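Local coordinates for protein Xyn30D (Paenibacillus barcinonensis, PDB 4QB6) that binds glucuronic acid-bearing xylan fragments through its calcium-containing CBM35 module, which is attached to a family 30 enzyme that probably cleaves glucuronoxylan, at residues 37-43 and 156-162; 48-54 and 65-70; 90-96 and 128-134. All coordinates share one frame; numbering follows the deposited sequence. Where two conformers were deposited one is given.

Interaction 1. Residues 37-43 and 156-162. With CA (calcium ion), chain D.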
loop_
_atom_site.group_PDB
_atom_site.type_symbol
_atom_site.label_atom_id
_atom_site.label_comp_id
_atom_site.label_asym_id
_atom_site.label_seq_id
_atom_site.Cartn_x
_atom_site.Cartn_y
_atom_site.Cartn_z
ATOM N N GLY A 37 -15.867 3.315 3.238
ATOM C CA GLY A 37 -14.652 2.530 3.440
ATOM C C GLY A 37 -14.004 2.640 4.796
ATOM O O GLY A 37 -14.504 3.305 5.718
ATOM N N THR A 38 -12.877 1.964 4.913
ATOM C CA THR A 38 -12.052 2.000 6.095
ATOM C C THR A 38 -10.630 2.329 5.655
ATOM O O THR A 38 -10.112 1.704 4.728
ATOM C CB THR A 38 -12.031 0.637 6.813
ATOM O OG1 THR A 38 -13.386 0.247 7.108
ATOM C CG2 THR A 38 -11.245 0.703 8.092
ATOM N N THR A 39 -10.005 3.269 6.324
ATOM C CA THR A 39 -8.622 3.644 6.060
ATOM C C THR A 39 -7.712 2.965 7.064
ATOM O O THR A 39 -8.001 2.913 8.273
ATOM C CB THR A 39 -8.452 5.178 6.058
ATOM O OG1 THR A 39 -9.235 5.722 4.984
ATOM C CG2 THR A 39 -7.014 5.598 5.823
ATOM N N TYR A 40 -6.615 2.419 6.578
ATOM C CA TYR A 40 -5.590 1.748 7.378
ATOM C C TYR A 40 -4.281 2.460 7.101
ATOM O O TYR A 40 -3.834 2.513 5.943
ATOM C CB TYR A 40 -5.458 0.300 6.973
ATOM C CG TYR A 40 -6.729 -0.518 7.096
ATOM C CD1 TYR A 40 -7.634 -0.574 6.066
ATOM C CD2 TYR A 40 -7.056 -1.185 8.277
ATOM C CE1 TYR A 40 -8.830 -1.302 6.165
ATOM C CE2 TYR A 40 -8.223 -1.915 8.389
ATOM C CZ TYR A 40 -9.088 -1.988 7.330
ATOM O OH TYR A 40 -10.281 -2.711 7.454
ATOM N N GLU A 41 -3.638 3.019 8.127
ATOM C CA GLU A 41 -2.327 3.651 7.984
ATOM C C GLU A 41 -1.246 2.650 7.590
ATOM O O GLU A 41 -1.219 1.519 8.037
ATOM C CB GLU A 41 -1.902 4.307 9.291
ATOM C CG GLU A 41 -2.714 5.527 9.700
ATOM C CD GLU A 41 -2.736 6.645 8.656
ATOM O OE1 GLU A 41 -1.850 6.652 7.760
ATOM O OE2 GLU A 41 -3.637 7.525 8.688
ATOM N N ALA A 42 -0.313 3.075 6.758
ATOM C CA ALA A 42 0.802 2.177 6.405
ATOM C C ALA A 42 1.773 1.985 7.547
ATOM O O ALA A 42 2.426 0.950 7.627
ATOM C CB ALA A 42 1.518 2.740 5.192
ATOM N N GLU A 43 1.870 2.983 8.419
ATOM C CA GLU A 43 2.917 3.059 9.419
ATOM C C GLU A 43 2.572 2.382 10.728
ATOM O O GLU A 43 3.501 2.179 11.534
ATOM C CB GLU A 43 3.308 4.517 9.692
ATOM C CG GLU A 43 2.209 5.393 10.265
ATOM C CD GLU A 43 1.350 6.075 9.228
ATOM O OE1 GLU A 43 0.664 7.037 9.561
ATOM O OE2 GLU A 43 1.315 5.645 8.031
ATOM N N MET A 156 4.578 5.318 1.051
ATOM C CA MET A 156 3.212 4.832 1.189
ATOM C C MET A 156 2.577 5.393 2.430
ATOM O O MET A 156 3.076 5.185 3.547
ATOM C CB MET A 156 3.202 3.302 1.253
ATOM C CG MET A 156 1.814 2.689 1.213
ATOM S SD MET A 156 0.860 3.069 -0.252
ATOM C CE MET A 156 1.771 2.340 -1.528
ATOM N N ASP A 157 1.476 6.116 2.269
ATOM C CA ASP A 157 0.825 6.781 3.407
ATOM C C ASP A 157 -0.216 5.920 4.080
ATOM O O ASP A 157 -0.215 5.796 5.309
ATOM C CB ASP A 157 0.205 8.099 2.942
ATOM C CG ASP A 157 -0.332 8.931 4.070
ATOM O OD1 ASP A 157 0.060 8.748 5.233
ATOM O OD2 ASP A 157 -1.167 9.792 3.740
ATOM N N ASN A 158 -1.111 5.362 3.301
ATOM C CA ASN A 158 -2.271 4.629 3.836
ATOM C C ASN A 158 -2.927 3.883 2.706
ATOM O O ASN A 158 -2.579 4.104 1.523
ATOM C CB ASN A 158 -3.264 5.581 4.583
ATOM C CG ASN A 158 -4.008 6.529 3.679
ATOM O OD1 ASN A 158 -4.181 7.729 4.002
ATOM N ND2 ASN A 158 -4.506 6.039 2.640
ATOM N N ILE A 159 -3.840 2.991 3.049
ATOM C CA ILE A 159 -4.792 2.428 2.104
ATOM C C ILE A 159 -6.199 2.646 2.598
ATOM O O ILE A 159 -6.452 2.774 3.822
ATOM C CB ILE A 159 -4.596 0.929 1.849
ATOM C CG1 ILE A 159 -4.683 0.123 3.151
ATOM C CG2 ILE A 159 -3.299 0.723 1.119
ATOM C CD1 ILE A 159 -4.661 -1.367 2.958
ATOM N N THR A 160 -7.128 2.745 1.670
ATOM C CA THR A 160 -8.570 2.762 2.001
ATOM C C THR A 160 -9.195 1.607 1.292
ATOM O O THR A 160 -8.973 1.421 0.083
ATOM C CB THR A 160 -9.220 4.075 1.616
ATOM O OG1 THR A 160 -8.542 5.148 2.268
ATOM C CG2 THR A 160 -10.697 4.105 1.998
ATOM N N VAL A 161 -9.995 0.820 1.985
ATOM C CA VAL A 161 -10.635 -0.377 1.428
ATOM C C VAL A 161 -12.128 -0.137 1.453
ATOM O O VAL A 161 -12.692 0.214 2.504
ATOM C CB VAL A 161 -10.294 -1.613 2.276
ATOM C CG1 VAL A 161 -10.935 -2.859 1.698
ATOM C CG2 VAL A 161 -8.777 -1.769 2.374
ATOM N N THR A 162 -12.771 -0.379 0.330
ATOM C CA THR A 162 -14.196 -0.118 0.143
ATOM C C THR A 162 -14.756 -1.308 -0.629
ATOM O O THR A 162 -14.088 -1.903 -1.473
ATOM C CB THR A 162 -14.367 1.219 -0.622
ATOM O OG1 THR A 162 -13.724 2.280 0.127
ATOM C CG2 THR A 162 -15.827 1.555 -0.869
HETATM CA CA CA D . 0.124 7.572 7.161
HETATM O O HOH W 1 -13.926 -1.333 4.472
#
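E41, E43 and D157 meet around a calcium ion at one end of an antiparallel strand pair, 38-41 against 156-162, in the beta-sandwich of the CBM35 module. E43 is bidentate, with OE1 2.5 Å and OE2 2.4 Å from the calcium ion. E41, in one of its two modelled conformers, gives OE1 alone at 2.3 Å from the metal. D157 binds twice, its OD1 2.3 Å and its backbone O 2.6 Å from the calcium ion, and the carbonyls of T61 and G64 complete an all-oxygen shell. The cation probably offsets much of the mutual repulsion of the three carboxylates.

What positions these ligands lies one shell out. The CG of E43 is wedged between its own backbone N and carbonyl carbon (chi1 63°), and a bend at chi2 brings both carboxylate oxygens onto the ion. D157 and N158 form a classic beta bulge facing R94, and D157 OD2 makes a salt bridge to R94, which links the metal site to the next strand. D157 O also accepts A42 N at 3.1 Å, the donor sitting 40° above the carbonyl plane.

Farther along, regular backbone hydrogen bonds join Y40 to I159 and T38 to V161. The Y40 ring brings CE1 to within 3.8 Å of V161 CG2, while its OH reaches N82 N. T38 and V161 belong to a site where beta-D-glucuronate has been seen bound to this protein; here a water bridges T38 OG1 and V161 O. On the other face of the pair, the hydroxyls T39 OG1 and T160 OG1 share a 2.9 Å hydrogen bond.

Interaction 2. Residues 48-54 and 65-70. With CA (calcium ion), chain C; GCU (alpha-D-glucopyranuronic acid), chain B.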
loop_
_atom_site.group_PDB
_atom_site.type_symbol
_atom_site.label_atom_id
_atom_site.label_comp_id
_atom_site.label_asym_id
_atom_site.label_seq_id
_atom_site.Cartn_x
_atom_site.Cartn_y
_atom_site.Cartn_z
ATOM N N LEU A 48 6.681 -4.417 8.733
ATOM C CA LEU A 48 7.560 -3.849 7.718
ATOM C C LEU A 48 8.759 -4.718 7.501
ATOM O O LEU A 48 9.321 -5.249 8.495
ATOM C CB LEU A 48 8.017 -2.457 8.149
ATOM C CG LEU A 48 6.889 -1.479 8.472
ATOM C CD1 LEU A 48 7.429 -0.108 8.815
ATOM C CD2 LEU A 48 5.930 -1.366 7.273
ATOM N N THR A 49 9.177 -4.877 6.262
ATOM C CA THR A 49 10.393 -5.624 5.908
ATOM C C THR A 49 11.258 -4.718 5.070
ATOM O O THR A 49 10.854 -4.279 3.995
ATOM C CB THR A 49 10.048 -6.889 5.119
ATOM O OG1 THR A 49 9.152 -7.694 5.897
ATOM C CG2 THR A 49 11.302 -7.714 4.829
ATOM N N ASP A 50 12.454 -4.393 5.559
ATOM C CA ASP A 50 13.347 -3.475 4.855
ATOM C C ASP A 50 12.606 -2.195 4.421
ATOM O O ASP A 50 12.753 -1.724 3.292
ATOM C CB ASP A 50 14.033 -4.150 3.657
ATOM C CG ASP A 50 15.090 -5.157 4.088
ATOM O OD1 ASP A 50 15.981 -4.799 4.888
ATOM O OD2 ASP A 50 15.053 -6.280 3.561
ATOM N N ALA A 51 11.888 -1.636 5.376
ATOM C CA ALA A 51 11.065 -0.428 5.160
ATOM C C ALA A 51 10.945 0.237 6.499
ATOM O O ALA A 51 10.929 -0.471 7.522
ATOM C CB ALA A 51 9.697 -0.786 4.607
ATOM N N VAL A 52 10.849 1.554 6.518
ATOM C CA VAL A 52 10.874 2.322 7.748
ATOM C C VAL A 52 9.810 3.401 7.747
ATOM O O VAL A 52 9.403 3.895 6.697
ATOM C CB VAL A 52 12.259 2.963 7.987
ATOM C CG1 VAL A 52 13.333 1.888 8.186
ATOM C CG2 VAL A 52 12.652 3.902 6.874
ATOM N N VAL A 53 9.341 3.775 8.920
ATOM C CA VAL A 53 8.427 4.876 9.083
ATOM C C VAL A 53 9.190 6.191 9.063
ATOM O O VAL A 53 10.230 6.322 9.741
ATOM C CB VAL A 53 7.637 4.744 10.404
ATOM C CG1 VAL A 53 6.706 5.933 10.599
ATOM C CG2 VAL A 53 6.836 3.462 10.396
ATOM N N GLU A 54 8.672 7.166 8.324
ATOM C CA GLU A 54 9.274 8.478 8.272
ATOM C C GLU A 54 8.243 9.562 8.237
ATOM O O GLU A 54 7.025 9.324 8.111
ATOM C CB GLU A 54 10.216 8.594 7.077
ATOM C CG GLU A 54 11.435 7.678 7.239
ATOM C CD GLU A 54 12.403 7.732 6.089
ATOM O OE1 GLU A 54 11.929 8.040 4.969
ATOM O OE2 GLU A 54 13.618 7.412 6.326
ATOM N N TYR A 65 4.497 7.986 7.200
ATOM C CA TYR A 65 4.345 7.168 6.002
ATOM C C TYR A 65 5.462 6.164 6.014
ATOM O O TYR A 65 6.393 6.251 6.827
ATOM C CB TYR A 65 4.350 8.024 4.717
ATOM C CG TYR A 65 5.580 8.868 4.568
ATOM C CD1 TYR A 65 6.730 8.373 3.988
ATOM C CD2 TYR A 65 5.606 10.189 5.013
ATOM C CE1 TYR A 65 7.874 9.125 3.891
ATOM C CE2 TYR A 65 6.734 10.966 4.908
ATOM C CZ TYR A 65 7.872 10.431 4.336
ATOM O OH TYR A 65 8.999 11.227 4.260
ATOM N N VAL A 66 5.389 5.201 5.104
ATOM C CA VAL A 66 6.441 4.166 5.026
ATOM C C VAL A 66 7.310 4.411 3.807
ATOM O O VAL A 66 6.794 4.625 2.694
ATOM C CB VAL A 66 5.831 2.772 5.000
ATOM C CG1 VAL A 66 6.909 1.730 4.734
ATOM C CG2 VAL A 66 5.116 2.501 6.307
ATOM N N ASN A 67 8.617 4.343 4.010
ATOM C CA ASN A 67 9.591 4.426 2.975
ATOM C C ASN A 67 10.164 3.034 2.744
ATOM O O ASN A 67 10.755 2.445 3.661
ATOM C CB ASN A 67 10.675 5.411 3.438
ATOM C CG ASN A 67 11.761 5.575 2.439
ATOM O OD1 ASN A 67 11.792 4.886 1.443
ATOM N ND2 ASN A 67 12.694 6.478 2.700
ATOM N N PHE A 68 9.940 2.446 1.569
ATOM C CA PHE A 68 10.598 1.174 1.210
ATOM C C PHE A 68 12.070 1.429 1.015
ATOM O O PHE A 68 12.434 2.341 0.321
ATOM C CB PHE A 68 10.029 0.612 -0.102
ATOM C CG PHE A 68 8.554 0.256 -0.094
ATOM C CD1 PHE A 68 8.127 -1.031 0.238
ATOM C CD2 PHE A 68 7.595 1.187 -0.509
ATOM C CE1 PHE A 68 6.803 -1.363 0.138
ATOM C CE2 PHE A 68 6.263 0.821 -0.582
ATOM C CZ PHE A 68 5.867 -0.439 -0.242
ATOM N N ASN A 69 12.928 0.595 1.582
ATOM C CA ASN A 69 14.365 0.836 1.387
ATOM C C ASN A 69 15.055 0.003 0.355
ATOM O O ASN A 69 16.052 0.459 -0.232
ATOM C CB ASN A 69 15.103 0.698 2.694
ATOM C CG ASN A 69 14.708 1.767 3.675
ATOM O OD1 ASN A 69 14.285 1.460 4.768
ATOM N ND2 ASN A 69 14.754 3.025 3.241
ATOM N N ALA A 70 14.562 -1.181 0.087
ATOM C CA ALA A 70 15.234 -2.109 -0.834
ATOM C C ALA A 70 14.545 -2.139 -2.174
ATOM O O ALA A 70 13.294 -2.128 -2.270
ATOM C CB ALA A 70 15.291 -3.504 -0.259
HETATM CA CA CA C . 12.462 4.462 -0.778
HETATM C C1 GCU B . 14.608 9.979 -1.308
HETATM C C2 GCU B . 13.447 10.333 -0.415
HETATM C C3 GCU B . 12.777 9.102 0.156
HETATM C C4 GCU B . 12.427 8.101 -1.024
HETATM C C5 GCU B . 13.706 7.787 -1.776
HETATM C C6 GCU B . 13.502 6.860 -2.902
HETATM O O2 GCU B . 13.873 11.273 0.604
HETATM O O3 GCU B . 11.577 9.366 0.876
HETATM O O4 GCU B . 11.952 6.870 -0.438
HETATM O O5 GCU B . 14.163 9.028 -2.274
HETATM O O6A GCU B . 12.984 5.757 -2.679
HETATM O O6B GCU B . 13.845 7.185 -4.032
HETATM O O HOH W 2 15.171 5.554 4.892
HETATM O O HOH W 3 10.006 4.440 -0.879
HETATM O O HOH W 4 14.595 4.940 0.235
#
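Y65 opens the pairing with E54 through two backbone hydrogen bonds, and E54 O lies 3.5 Å above the plane of the Y65 ring, offset toward its rim. With CG between the backbone N and the carbonyl carbon (chi1 57°), the ring turns back under the E54 carbonyl, while its OH bonds to Y57 N. V66 faces the other side of the hairpin, where its CG1 meets A51 CB at 3.8 Å and its CG2 approaches L48 CD2.

N67 returns to the sugar side. Its backbone pairs with V52 in both directions, and its amide is used at both ends: OD1 coordinates calcium at 2.4 Å, and ND2 donates to E54 OE1 at 2.9 Å in one of the two modelled conformers of E54. That acceptor lies close to the N67 amide plane, but the donor stands above the carboxylate, the two planes being 63° apart. The two bonds together would fix the amide's rotation.

F68 adds its backbone O, 2.4 Å from the same calcium ion. N69 N then bonds to D50 O, and N69 OD1 rests 3.6 Å from both V52 CG1 and V52 CG2; a water connects N69 ND2 with E54 OE2. A70 CB ends against D50 CB.

E152, two waters and the glucuronic acid's O4 and O6A also bind the metal, making this hairpin one wall of the calcium-dependent uronic acid site of the CBM35 module.

Interaction 3. Residues 90-96 and 128-134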
loop_
_atom_site.group_PDB
_atom_site.type_symbol
_atom_site.label_atom_id
_atom_site.label_comp_id
_atom_site.label_asym_id
_atom_site.label_seq_id
_atom_site.Cartn_x
_atom_site.Cartn_y
_atom_site.Cartn_z
ATOM N N ASN A 90 -12.348 -2.248 -3.644
ATOM C CA ASN A 90 -11.510 -1.147 -4.125
ATOM C C ASN A 90 -10.488 -0.836 -3.063
ATOM O O ASN A 90 -10.857 -0.503 -1.932
ATOM C CB ASN A 90 -12.355 0.093 -4.389
ATOM C CG ASN A 90 -13.325 -0.089 -5.516
ATOM O OD1 ASN A 90 -13.106 -0.862 -6.413
ATOM N ND2 ASN A 90 -14.445 0.631 -5.461
ATOM N N VAL A 91 -9.211 -1.035 -3.347
ATOM C CA VAL A 91 -8.134 -0.709 -2.433
ATOM C C VAL A 91 -7.424 0.501 -2.995
ATOM O O VAL A 91 -6.843 0.426 -4.092
ATOM C CB VAL A 91 -7.164 -1.886 -2.215
ATOM C CG1 VAL A 91 -6.048 -1.481 -1.284
ATOM C CG2 VAL A 91 -7.914 -3.106 -1.679
ATOM N N LYS A 92 -7.513 1.609 -2.296
ATOM C CA LYS A 92 -6.991 2.887 -2.740
ATOM C C LYS A 92 -5.774 3.248 -1.938
ATOM O O LYS A 92 -5.856 3.475 -0.731
ATOM C CB LYS A 92 -8.077 3.953 -2.635
ATOM C CG LYS A 92 -7.611 5.345 -3.060
ATOM C CD LYS A 92 -8.757 6.348 -3.081
ATOM C CE LYS A 92 -9.374 6.572 -1.733
ATOM N NZ LYS A 92 -10.513 7.534 -1.859
ATOM N N PHE A 93 -4.619 3.276 -2.580
ATOM C CA PHE A 93 -3.349 3.622 -1.974
ATOM C C PHE A 93 -3.133 5.108 -2.061
ATOM O O PHE A 93 -3.311 5.674 -3.150
ATOM C CB PHE A 93 -2.192 2.953 -2.743
ATOM C CG PHE A 93 -2.248 1.455 -2.764
ATOM C CD1 PHE A 93 -2.941 0.781 -3.757
ATOM C CD2 PHE A 93 -1.618 0.706 -1.784
ATOM C CE1 PHE A 93 -2.972 -0.590 -3.769
ATOM C CE2 PHE A 93 -1.686 -0.670 -1.801
ATOM C CZ PHE A 93 -2.372 -1.310 -2.794
ATOM N N ARG A 94 -2.751 5.758 -0.981
ATOM C CA ARG A 94 -2.311 7.158 -0.995
ATOM C C ARG A 94 -0.808 7.117 -0.861
ATOM O O ARG A 94 -0.276 6.551 0.113
ATOM C CB ARG A 94 -2.948 7.970 0.118
ATOM C CG ARG A 94 -2.623 9.468 0.024
ATOM C CD ARG A 94 -3.502 10.273 0.963
ATOM N NE ARG A 94 -3.384 11.735 0.769
ATOM C CZ ARG A 94 -2.616 12.521 1.482
ATOM N NH1 ARG A 94 -1.816 12.040 2.399
ATOM N NH2 ARG A 94 -2.606 13.839 1.266
ATOM N N TYR A 95 -0.101 7.694 -1.833
ATOM C CA TYR A 95 1.347 7.514 -1.969
ATOM C C TYR A 95 1.997 8.695 -2.625
ATOM O O TYR A 95 1.313 9.489 -3.282
ATOM C CB TYR A 95 1.649 6.230 -2.791
ATOM C CG TYR A 95 1.388 6.383 -4.272
ATOM C CD1 TYR A 95 0.114 6.235 -4.814
ATOM C CD2 TYR A 95 2.418 6.700 -5.144
ATOM C CE1 TYR A 95 -0.109 6.406 -6.165
ATOM C CE2 TYR A 95 2.195 6.861 -6.491
ATOM C CZ TYR A 95 0.934 6.736 -6.988
ATOM O OH TYR A 95 0.691 6.885 -8.358
ATOM N N ALA A 96 3.314 8.794 -2.506
ATOM C CA ALA A 96 4.070 9.841 -3.185
ATOM C C ALA A 96 5.202 9.199 -3.922
ATOM O O ALA A 96 5.804 8.224 -3.458
ATOM C CB ALA A 96 4.565 10.869 -2.183
ATOM N N TRP A 128 0.905 13.807 -2.830
ATOM C CA TRP A 128 0.283 12.548 -2.458
ATOM C C TRP A 128 -0.828 12.252 -3.424
ATOM O O TRP A 128 -1.850 12.951 -3.443
ATOM C CB TRP A 128 -0.227 12.620 -1.025
ATOM C CG TRP A 128 0.879 12.852 -0.054
ATOM C CD1 TRP A 128 1.299 14.054 0.419
ATOM C CD2 TRP A 128 1.766 11.869 0.510
ATOM N NE1 TRP A 128 2.366 13.873 1.266
ATOM C CE2 TRP A 128 2.666 12.538 1.352
ATOM C CE3 TRP A 128 1.856 10.472 0.410
ATOM C CZ2 TRP A 128 3.665 11.877 2.046
ATOM C CZ3 TRP A 128 2.859 9.830 1.083
ATOM C CH2 TRP A 128 3.716 10.520 1.914
ATOM N N GLY A 129 -0.616 11.256 -4.267
ATOM C CA GLY A 129 -1.606 10.811 -5.221
ATOM C C GLY A 129 -2.306 9.568 -4.759
ATOM O O GLY A 129 -2.034 9.024 -3.681
ATOM N N GLU A 130 -3.208 9.083 -5.576
ATOM C CA GLU A 130 -4.007 7.909 -5.276
ATOM C C GLU A 130 -3.973 6.938 -6.420
ATOM O O GLU A 130 -3.920 7.333 -7.601
ATOM C CB GLU A 130 -5.459 8.324 -4.946
ATOM C CG GLU A 130 -5.536 9.087 -3.623
ATOM C CD GLU A 130 -6.913 9.572 -3.199
ATOM O OE1 GLU A 130 -7.821 9.622 -4.046
ATOM O OE2 GLU A 130 -7.045 9.934 -2.004
ATOM N N LYS A 131 -4.010 5.670 -6.085
ATOM C CA LYS A 131 -4.147 4.612 -7.071
ATOM C C LYS A 131 -5.078 3.602 -6.513
ATOM O O LYS A 131 -4.919 3.173 -5.345
ATOM C CB LYS A 131 -2.816 3.965 -7.331
ATOM C CG LYS A 131 -2.909 2.725 -8.194
ATOM C CD LYS A 131 -1.550 2.079 -8.335
ATOM C CE LYS A 131 -1.673 0.653 -8.797
ATOM N NZ LYS A 131 -2.071 0.603 -10.209
ATOM N N THR A 132 -6.054 3.163 -7.295
ATOM C CA THR A 132 -7.036 2.175 -6.834
ATOM C C THR A 132 -6.912 0.908 -7.610
ATOM O O THR A 132 -6.812 0.946 -8.855
ATOM C CB THR A 132 -8.464 2.729 -6.972
ATOM O OG1 THR A 132 -8.587 3.892 -6.163
ATOM C CG2 THR A 132 -9.507 1.741 -6.489
ATOM N N ILE A 133 -6.857 -0.214 -6.908
ATOM C CA ILE A 133 -6.911 -1.527 -7.527
ATOM C C ILE A 133 -8.218 -2.195 -7.100
ATOM O O ILE A 133 -8.814 -1.843 -6.068
ATOM C CB ILE A 133 -5.721 -2.401 -7.133
ATOM C CG1 ILE A 133 -5.698 -2.670 -5.641
ATOM C CG2 ILE A 133 -4.395 -1.768 -7.551
ATOM C CD1 ILE A 133 -4.604 -3.603 -5.151
ATOM N N GLN A 134 -8.715 -3.129 -7.901
ATOM C CA GLN A 134 -9.861 -3.944 -7.531
ATOM C C GLN A 134 -9.412 -5.375 -7.336
ATOM O O GLN A 134 -8.990 -5.991 -8.292
ATOM C CB GLN A 134 -10.917 -3.872 -8.627
ATOM C CG GLN A 134 -11.279 -2.457 -9.021
ATOM C CD GLN A 134 -12.099 -2.402 -10.300
ATOM O OE1 GLN A 134 -11.712 -1.742 -11.260
ATOM N NE2 GLN A 134 -13.212 -3.102 -10.320
HETATM O O HOH W 5 -5.351 12.156 -1.327
HETATM O O HOH W 6 -1.285 8.976 -8.672
#
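W128 is clasped between R94 and A96, a close-packed end of this antiparallel strand pair. W128 CB sits 3.4 Å above the centre of the R94 guanidinium plane, and R94 NH1 lies over one face of the indole, the two flat groups only 15° apart. On the opposite face A96 CB makes a CH-pi contact, 3.9 Å from the centroid of the W128 six-membered ring. The arginine reaches this place because its chain runs extended from CG to NE; beyond it, NH1 is held by D157 and G59 O, while W128 NE1 donates to P58 O. Were W128 an alanine, the R94 guanidinium and the A96 methyl would probably lose the surface they share, and P58 O its indole donor.

The face carrying V91, F93, Y95, K131 and I133 is also tight. I133 CD1 meets the edge of the F93 ring in plane, 3.7 Å from CE1, and I133 CG1 lies 3.8 Å from V91 CB. Y95 CE1 touches K131 CB at 3.8 Å. F119 packs edge-to-face with both F93 and Y95.

On the same face as W128, farther along the strands, the packing is looser around K92 and E130. K92 NZ stays 4.0 Å from E130 OE1, too far for a salt bridge, although K92 CD passes beside that carboxylate. A water lying in the guanidinium plane links R94 NE to E130 OE2. A ladder of paired backbone hydrogen bonds at V91, F93 and Y95 joins the two strands; 128-137 is the outermost strand of the four-stranded antiparallel sheet of the CBM35 beta-sandwich.

From the N terminus, strand 38-41 pairs with the last strand, so interaction 1 closes a loop spanning almost the whole module, with both other contacts inside it. Interaction 2 comes first, a hairpin with ten intervening residues, among them T61 and G64, whose carbonyls return to the calcium ion of interaction 1. Interaction 3 follows in series and crosses neither. Residues 156-162 are the hub: M156 O probably accepts V66 N of the hairpin, while T160 O probably accepts K92 N, so that interactions 1 and 3 share one four-stranded sheet. Interactions 2 and 3, centres about 17 Å apart, touch where the Y65 ring meets W128.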